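Local coordinates for protein aminotransferase, class I (Staphylococcus aureus, PDB 2O1B) that probably catalyses the pyridoxal-phosphate-dependent exchange of amino groups between amino acids and 2-oxo acids, as an aspartate-type aminotransferase, at residues Glu88-Ala93 and Ala293-Leu298; Val112-Gly117 and Ala284-Ala289. One frame throughout, in Å; residues are numbered along the deposited sequence.

Overall arrangement
Contact 1 packs helix 88-102 against helix 288-300, and contact 2 brings the end of strand 112-115 against the loop that leads into helix 288-300; their centres are 11 Å apart. Phe90 joins them: its CE2 lies 3.5 Å from Ile114 CG1 and 3.9 Å from the selenium of Met286. The sequence loop closed by contact 1 encloses both segments of contact 2. Contact 2 lies closer to the cofactor, with Gly117 C 3.8 Å from phosphate oxygen O3P of one pyridoxal phosphate and the side chain of Ala284 about 5 Å from the other. The Phe90 side chain stays about 11 Å from a bound cofactor.

Contact 1. Residues Glu88-Ala93 and Ala293-Leu298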
loop_
_atom_site.group_PDB
_atom_site.type_symbol
_atom_site.label_atom_id
_atom_site.label_comp_id
_atom_site.label_asym_id
_atom_site.label_seq_id
_atom_site.Cartn_x
_atom_site.Cartn_y
_atom_site.Cartn_z
ATOM N N GLU A 88 2.345 -15.362 11.984
ATOM C CA GLU A 88 1.766 -16.701 11.953
ATOM C C GLU A 88 0.352 -16.727 12.527
ATOM O O GLU A 88 -0.544 -17.371 11.969
ATOM C CB GLU A 88 2.652 -17.682 12.713
ATOM C CG GLU A 88 3.650 -18.413 11.831
ATOM C CD GLU A 88 2.968 -19.352 10.846
ATOM O OE1 GLU A 88 2.319 -20.332 11.295
ATOM O OE2 GLU A 88 3.080 -19.104 9.623
ATOM N N ALA A 89 0.160 -16.027 13.642
ATOM C CA ALA A 89 -1.150 -15.932 14.280
ATOM C C ALA A 89 -2.209 -15.293 13.360
ATOM O O ALA A 89 -3.384 -15.640 13.448
ATOM C CB ALA A 89 -1.049 -15.184 15.590
ATOM N N PHE A 90 -1.786 -14.376 12.489
ATOM C CA PHE A 90 -2.696 -13.734 11.520
ATOM C C PHE A 90 -3.036 -14.730 10.421
ATOM O O PHE A 90 -4.215 -14.977 10.153
ATOM C CB PHE A 90 -2.103 -12.413 10.972
ATOM C CG PHE A 90 -3.104 -11.504 10.234
ATOM C CD1 PHE A 90 -4.479 -11.722 10.280
ATOM C CD2 PHE A 90 -2.640 -10.404 9.511
ATOM C CE1 PHE A 90 -5.362 -10.881 9.586
ATOM C CE2 PHE A 90 -3.515 -9.549 8.830
ATOM C CZ PHE A 90 -4.873 -9.792 8.866
ATOM N N LYS A 91 -2.013 -15.340 9.818
ATOM C CA LYS A 91 -2.250 -16.378 8.801
ATOM C C LYS A 91 -3.187 -17.470 9.330
ATOM O O LYS A 91 -4.049 -17.977 8.609
ATOM C CB LYS A 91 -0.929 -17.008 8.358
ATOM C CG LYS A 91 0.066 -16.040 7.729
ATOM C CD LYS A 91 1.342 -16.786 7.387
ATOM C CE LYS A 91 2.422 -15.853 6.868
ATOM N NZ LYS A 91 3.754 -16.533 6.897
ATOM N N GLN A 92 -3.000 -17.817 10.601
ATOM C CA GLN A 92 -3.796 -18.832 11.270
ATOM C C GLN A 92 -5.228 -18.381 11.554
ATOM O O GLN A 92 -6.154 -19.187 11.463
ATOM C CB GLN A 92 -3.110 -19.277 12.561
ATOM C CG GLN A 92 -3.787 -20.450 13.254
ATOM C CD GLN A 92 -3.626 -21.761 12.497
ATOM O OE1 GLN A 92 -2.514 -22.178 12.201
ATOM N NE2 GLN A 92 -4.737 -22.423 12.204
ATOM N N ALA A 93 -5.412 -17.111 11.917
ATOM C CA ALA A 93 -6.761 -16.581 12.167
ATOM C C ALA A 93 -7.569 -16.564 10.873
ATOM O O ALA A 93 -8.783 -16.757 10.893
ATOM C CB ALA A 93 -6.704 -15.191 12.781
ATOM N N ALA A 293 -5.044 -6.485 16.071
ATOM C CA ALA A 293 -6.442 -6.067 16.063
ATOM C C ALA A 293 -7.262 -6.893 15.069
ATOM O O ALA A 293 -8.379 -7.292 15.369
ATOM C CB ALA A 293 -6.544 -4.594 15.738
ATOM N N ALA A 294 -6.692 -7.140 13.887
ATOM C CA ALA A 294 -7.311 -7.986 12.873
ATOM C C ALA A 294 -7.502 -9.442 13.334
ATOM O O ALA A 294 -8.550 -10.058 13.075
ATOM C CB ALA A 294 -6.503 -7.929 11.591
ATOM N N ILE A 295 -6.493 -9.977 14.025
ATOM C CA ILE A 295 -6.527 -11.330 14.570
ATOM C C ILE A 295 -7.667 -11.391 15.561
ATOM O O ILE A 295 -8.484 -12.311 15.535
ATOM C CB ILE A 295 -5.194 -11.684 15.307
ATOM C CG1 ILE A 295 -4.070 -11.963 14.301
ATOM C CG2 ILE A 295 -5.381 -12.888 16.268
ATOM C CD1 ILE A 295 -2.653 -11.761 14.864
ATOM N N TYR A 296 -7.720 -10.398 16.437
ATOM C CA TYR A 296 -8.741 -10.372 17.469
ATOM C C TYR A 296 -10.128 -10.334 16.839
ATOM O O TYR A 296 -11.013 -11.055 17.273
ATOM C CB TYR A 296 -8.536 -9.181 18.391
ATOM C CG TYR A 296 -9.329 -9.304 19.657
ATOM C CD1 TYR A 296 -10.555 -8.658 19.800
ATOM C CD2 TYR A 296 -8.872 -10.098 20.704
ATOM C CE1 TYR A 296 -11.288 -8.784 20.963
ATOM C CE2 TYR A 296 -9.593 -10.225 21.868
ATOM C CZ TYR A 296 -10.795 -9.566 21.989
ATOM O OH TYR A 296 -11.504 -9.700 23.152
ATOM N N ALA A 297 -10.293 -9.528 15.786
ATOM C CA ALA A 297 -11.586 -9.384 15.123
ATOM C C ALA A 297 -12.062 -10.708 14.541
ATOM O O ALA A 297 -13.166 -11.162 14.841
ATOM C CB ALA A 297 -11.525 -8.314 14.051
ATOM N N LEU A 298 -11.213 -11.319 13.718
ATOM C CA LEU A 298 -11.521 -12.580 13.049
ATOM C C LEU A 298 -11.831 -13.700 14.011
ATOM O O LEU A 298 -12.765 -14.463 13.789
ATOM C CB LEU A 298 -10.367 -12.989 12.124
ATOM C CG LEU A 298 -10.198 -12.089 10.897
ATOM C CD1 LEU A 298 -8.847 -12.325 10.225
ATOM C CD2 LEU A 298 -11.336 -12.341 9.929
#
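Ile295 and Phe90 meet at the middle of this helix-to-helix contact between 88-93 and 293-298, two segments of the large, cofactor-binding domain of a fold-type I aminotransferase, and supply about half of its buried surface. The segment axes come within 9.2 Å and run in roughly the same direction, 28° apart, and no hydrogen bond crosses between them, so the association is apolar. Ile295 lays its longer branch along the backbone of the other helix: CG1 is 3.6 Å from Phe90 CA, and CD1 continues to the Phe90 N and, at 3.8 Å, to the methyl CB of Ala89. That reach follows from chi1 of -75°, which sets CG1 beside the Ile295 backbone N and anti to its carbonyl carbon, while CG2 turns toward Ala93. Phe90 answers with its ring. Its CA-CB bond does not aim at the partner helix, but with CG anti to the backbone N (chi1 -166°) the far end of the ring swings across. There the CE1-CZ bond rests against the Ala294 methyl, CZ being 3.7 Å from Ala294 CB in an oblique approach, and Leu298 CD1 meets the ring edge close to its plane, 3.8 Å from CE1. A turn further on, the contact becomes looser, Ala93 CB and Leu298 CB being 4.3 Å apart.

Beyond this shell, Phe90 also packs on Ile114 of strand 112-115 and on Val262, while Ala293 and Ala297 face helix 63-72, so helix 288-300 is packed on more than one side. On helix 88-102, Lys91 and Glu88 point away from the contact and form salt bridges with Glu109 and Lys108, respectively. Lys91 and Glu88 also pair with each other within the helix, although only at long range, Lys91 NZ lying 3.8 Å from Glu88 OE2.

Contact 2. Residues Val112-Gly117 and Ala284-Ala289; sequences VCILYG and AGMFGA. With PLP (pyridoxal-5'-phosphate), chain B.
The carbonyl oxygen of Leu115 is approached by two groups: the terminal methyl CE of Met286, a selenomethionine here, at 3.1 Å from across the contact, and Gly117 N, whose hydrogen bond to the same oxygen is weak at 3.0 Å. The second belongs to an inverse gamma turn centred on Tyr116, which kinks the chain directly after strand 112-115. Met286 reaches the oxygen through an extended chain that bends only at its last torsion, chi3 -67°. The same bend presses CE against Ile114 CG2 at 3.4 Å, tighter than usual for two carbons, the two side chains crossing at about a right angle. Strand 112-115 is an edge strand, within this chain, of the mixed seven-stranded sheet of the aminotransferase large domain, and its backbone pairs with the antiparallel strand 263-267.

Tyr116 extends past Met286 in the opposite direction, its CE1 3.9 Å from Met286 CB, and brings its phenol end to the Gly285 backbone. Gly285 C lies at the ring edge, near the ring plane, with Tyr116 OH 3.1 Å from it. Gly285 itself holds phi 97° and psi 161°, a conformation suited to glycine. The next steps of 284-289 lead to the subunit interface: Phe287, the N-cap of helix 288-300, meets the ring of Phe260 of the second subunit. At the end of the turn, Gly117 C comes within 3.8 Å of O3P of pyridoxal phosphate, whose pocket also includes Thr118 and Lys119.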
loop_
_atom_site.group_PDB
_atom_site.type_symbol
_atom_site.label_atom_id
_atom_site.label_comp_id
_atom_site.label_asym_id
_atom_site.label_seq_id
_atom_site.Cartn_x
_atom_site.Cartn_y
_atom_site.Cartn_z
ATOM N N VAL A 112 -2.621 -18.105 1.455
ATOM C CA VAL A 112 -3.026 -16.928 2.211
ATOM C C VAL A 112 -2.069 -15.759 1.958
ATOM O O VAL A 112 -0.856 -15.912 2.098
ATOM C CB VAL A 112 -3.074 -17.231 3.733
ATOM C CG1 VAL A 112 -3.395 -15.981 4.503
ATOM C CG2 VAL A 112 -4.107 -18.309 4.047
ATOM N N CYS A 113 -2.627 -14.603 1.590
ATOM C CA CYS A 113 -1.860 -13.359 1.423
ATOM C C CYS A 113 -2.615 -12.224 2.088
ATOM O O CYS A 113 -3.754 -11.921 1.710
ATOM C CB CYS A 113 -1.647 -13.027 -0.061
ATOM S SG CYS A 113 -0.688 -11.507 -0.373
ATOM N N ILE A 114 -1.991 -11.614 3.087
ATOM C CA ILE A 114 -2.565 -10.475 3.790
ATOM C C ILE A 114 -2.552 -9.229 2.907
ATOM O O ILE A 114 -1.577 -8.993 2.193
ATOM C CB ILE A 114 -1.780 -10.206 5.086
ATOM C CG1 ILE A 114 -2.126 -11.270 6.125
ATOM C CG2 ILE A 114 -2.140 -8.875 5.672
ATOM C CD1 ILE A 114 -1.085 -12.316 6.309
ATOM N N LEU A 115 -3.635 -8.443 2.958
ATOM C CA LEU A 115 -3.783 -7.247 2.110
ATOM C C LEU A 115 -3.894 -5.963 2.922
ATOM O O LEU A 115 -4.500 -5.951 3.988
ATOM C CB LEU A 115 -4.989 -7.377 1.162
ATOM C CG LEU A 115 -5.037 -8.576 0.201
ATOM C CD1 LEU A 115 -6.350 -8.628 -0.572
ATOM C CD2 LEU A 115 -3.850 -8.578 -0.752
ATOM N N TYR A 116 -3.320 -4.884 2.394
ATOM C CA TYR A 116 -3.333 -3.569 3.040
ATOM C C TYR A 116 -4.618 -2.828 2.648
ATOM O O TYR A 116 -4.577 -1.786 1.979
ATOM C CB TYR A 116 -2.102 -2.770 2.606
ATOM C CG TYR A 116 -0.795 -3.486 2.863
ATOM C CD1 TYR A 116 -0.091 -3.277 4.044
ATOM C CD2 TYR A 116 -0.262 -4.380 1.927
ATOM C CE1 TYR A 116 1.113 -3.934 4.294
ATOM C CE2 TYR A 116 0.941 -5.048 2.166
ATOM C CZ TYR A 116 1.620 -4.823 3.356
ATOM O OH TYR A 116 2.814 -5.464 3.612
ATOM N N GLY A 117 -5.751 -3.387 3.070
ATOM C CA GLY A 117 -7.059 -3.032 2.529
ATOM C C GLY A 117 -7.197 -3.762 1.212
ATOM O O GLY A 117 -6.230 -3.838 0.451
ATOM N N ALA A 284 6.703 -3.579 2.997
ATOM C CA ALA A 284 7.646 -4.118 3.966
ATOM C C ALA A 284 6.914 -4.724 5.164
ATOM O O ALA A 284 7.403 -4.670 6.295
ATOM C CB ALA A 284 8.609 -3.018 4.431
ATOM N N GLY A 285 5.742 -5.305 4.910
ATOM C CA GLY A 285 4.967 -5.938 5.973
ATOM C C GLY A 285 3.881 -5.035 6.527
ATOM O O GLY A 285 3.923 -3.812 6.341
HETATM N N MSE A 286 2.905 -5.642 7.204
HETATM C CA MSE A 286 1.824 -4.905 7.839
HETATM C C MSE A 286 2.160 -4.568 9.294
HETATM O O MSE A 286 2.716 -5.390 10.024
HETATM C CB MSE A 286 0.511 -5.697 7.774
HETATM C CG MSE A 286 -0.644 -5.027 8.498
HETATM SE SE MSE A 286 -2.353 -5.924 8.235
HETATM C CE MSE A 286 -2.531 -5.525 6.330
ATOM N N PHE A 287 1.785 -3.357 9.701
ATOM C CA PHE A 287 1.879 -2.910 11.089
ATOM C C PHE A 287 1.465 -4.034 12.033
ATOM O O PHE A 287 0.359 -4.551 11.931
ATOM C CB PHE A 287 0.983 -1.676 11.261
ATOM C CG PHE A 287 1.140 -0.953 12.584
ATOM C CD1 PHE A 287 2.312 -1.045 13.339
ATOM C CD2 PHE A 287 0.109 -0.124 13.043
ATOM C CE1 PHE A 287 2.443 -0.351 14.554
ATOM C CE2 PHE A 287 0.235 0.576 14.258
ATOM C CZ PHE A 287 1.405 0.464 15.007
ATOM N N GLY A 288 2.366 -4.427 12.928
ATOM C CA GLY A 288 2.095 -5.522 13.849
ATOM C C GLY A 288 0.847 -5.323 14.701
ATOM O O GLY A 288 0.072 -6.254 14.891
ATOM N N ALA A 289 0.666 -4.115 15.228
ATOM C CA ALA A 289 -0.506 -3.798 16.065
ATOM C C ALA A 289 -1.821 -3.867 15.267
ATOM O O ALA A 289 -2.852 -4.289 15.795
ATOM C CB ALA A 289 -0.344 -2.448 16.719
HETATM N N1 PLP B . -14.721 -4.285 -3.345
HETATM C C2 PLP B . -16.037 -3.924 -3.126
HETATM C C2A PLP B . -17.125 -4.591 -3.920
HETATM C C3 PLP B . -16.316 -2.971 -2.144
HETATM O O3 PLP B . -17.599 -2.583 -1.887
HETATM C C4 PLP B . -15.273 -2.391 -1.408
HETATM C C4A PLP B . -15.609 -1.835 -0.056
HETATM C C5 PLP B . -13.947 -2.755 -1.654
HETATM C C6 PLP B . -13.678 -3.709 -2.635
HETATM C C5A PLP B . -12.792 -2.121 -0.890
HETATM O O4P PLP B . -12.693 -2.592 0.441
HETATM P P PLP B . -11.436 -2.183 1.371
HETATM O O1P PLP B . -11.899 -1.191 2.425
HETATM O O2P PLP B . -10.394 -1.573 0.473
HETATM O O3P PLP B . -10.944 -3.441 2.030
#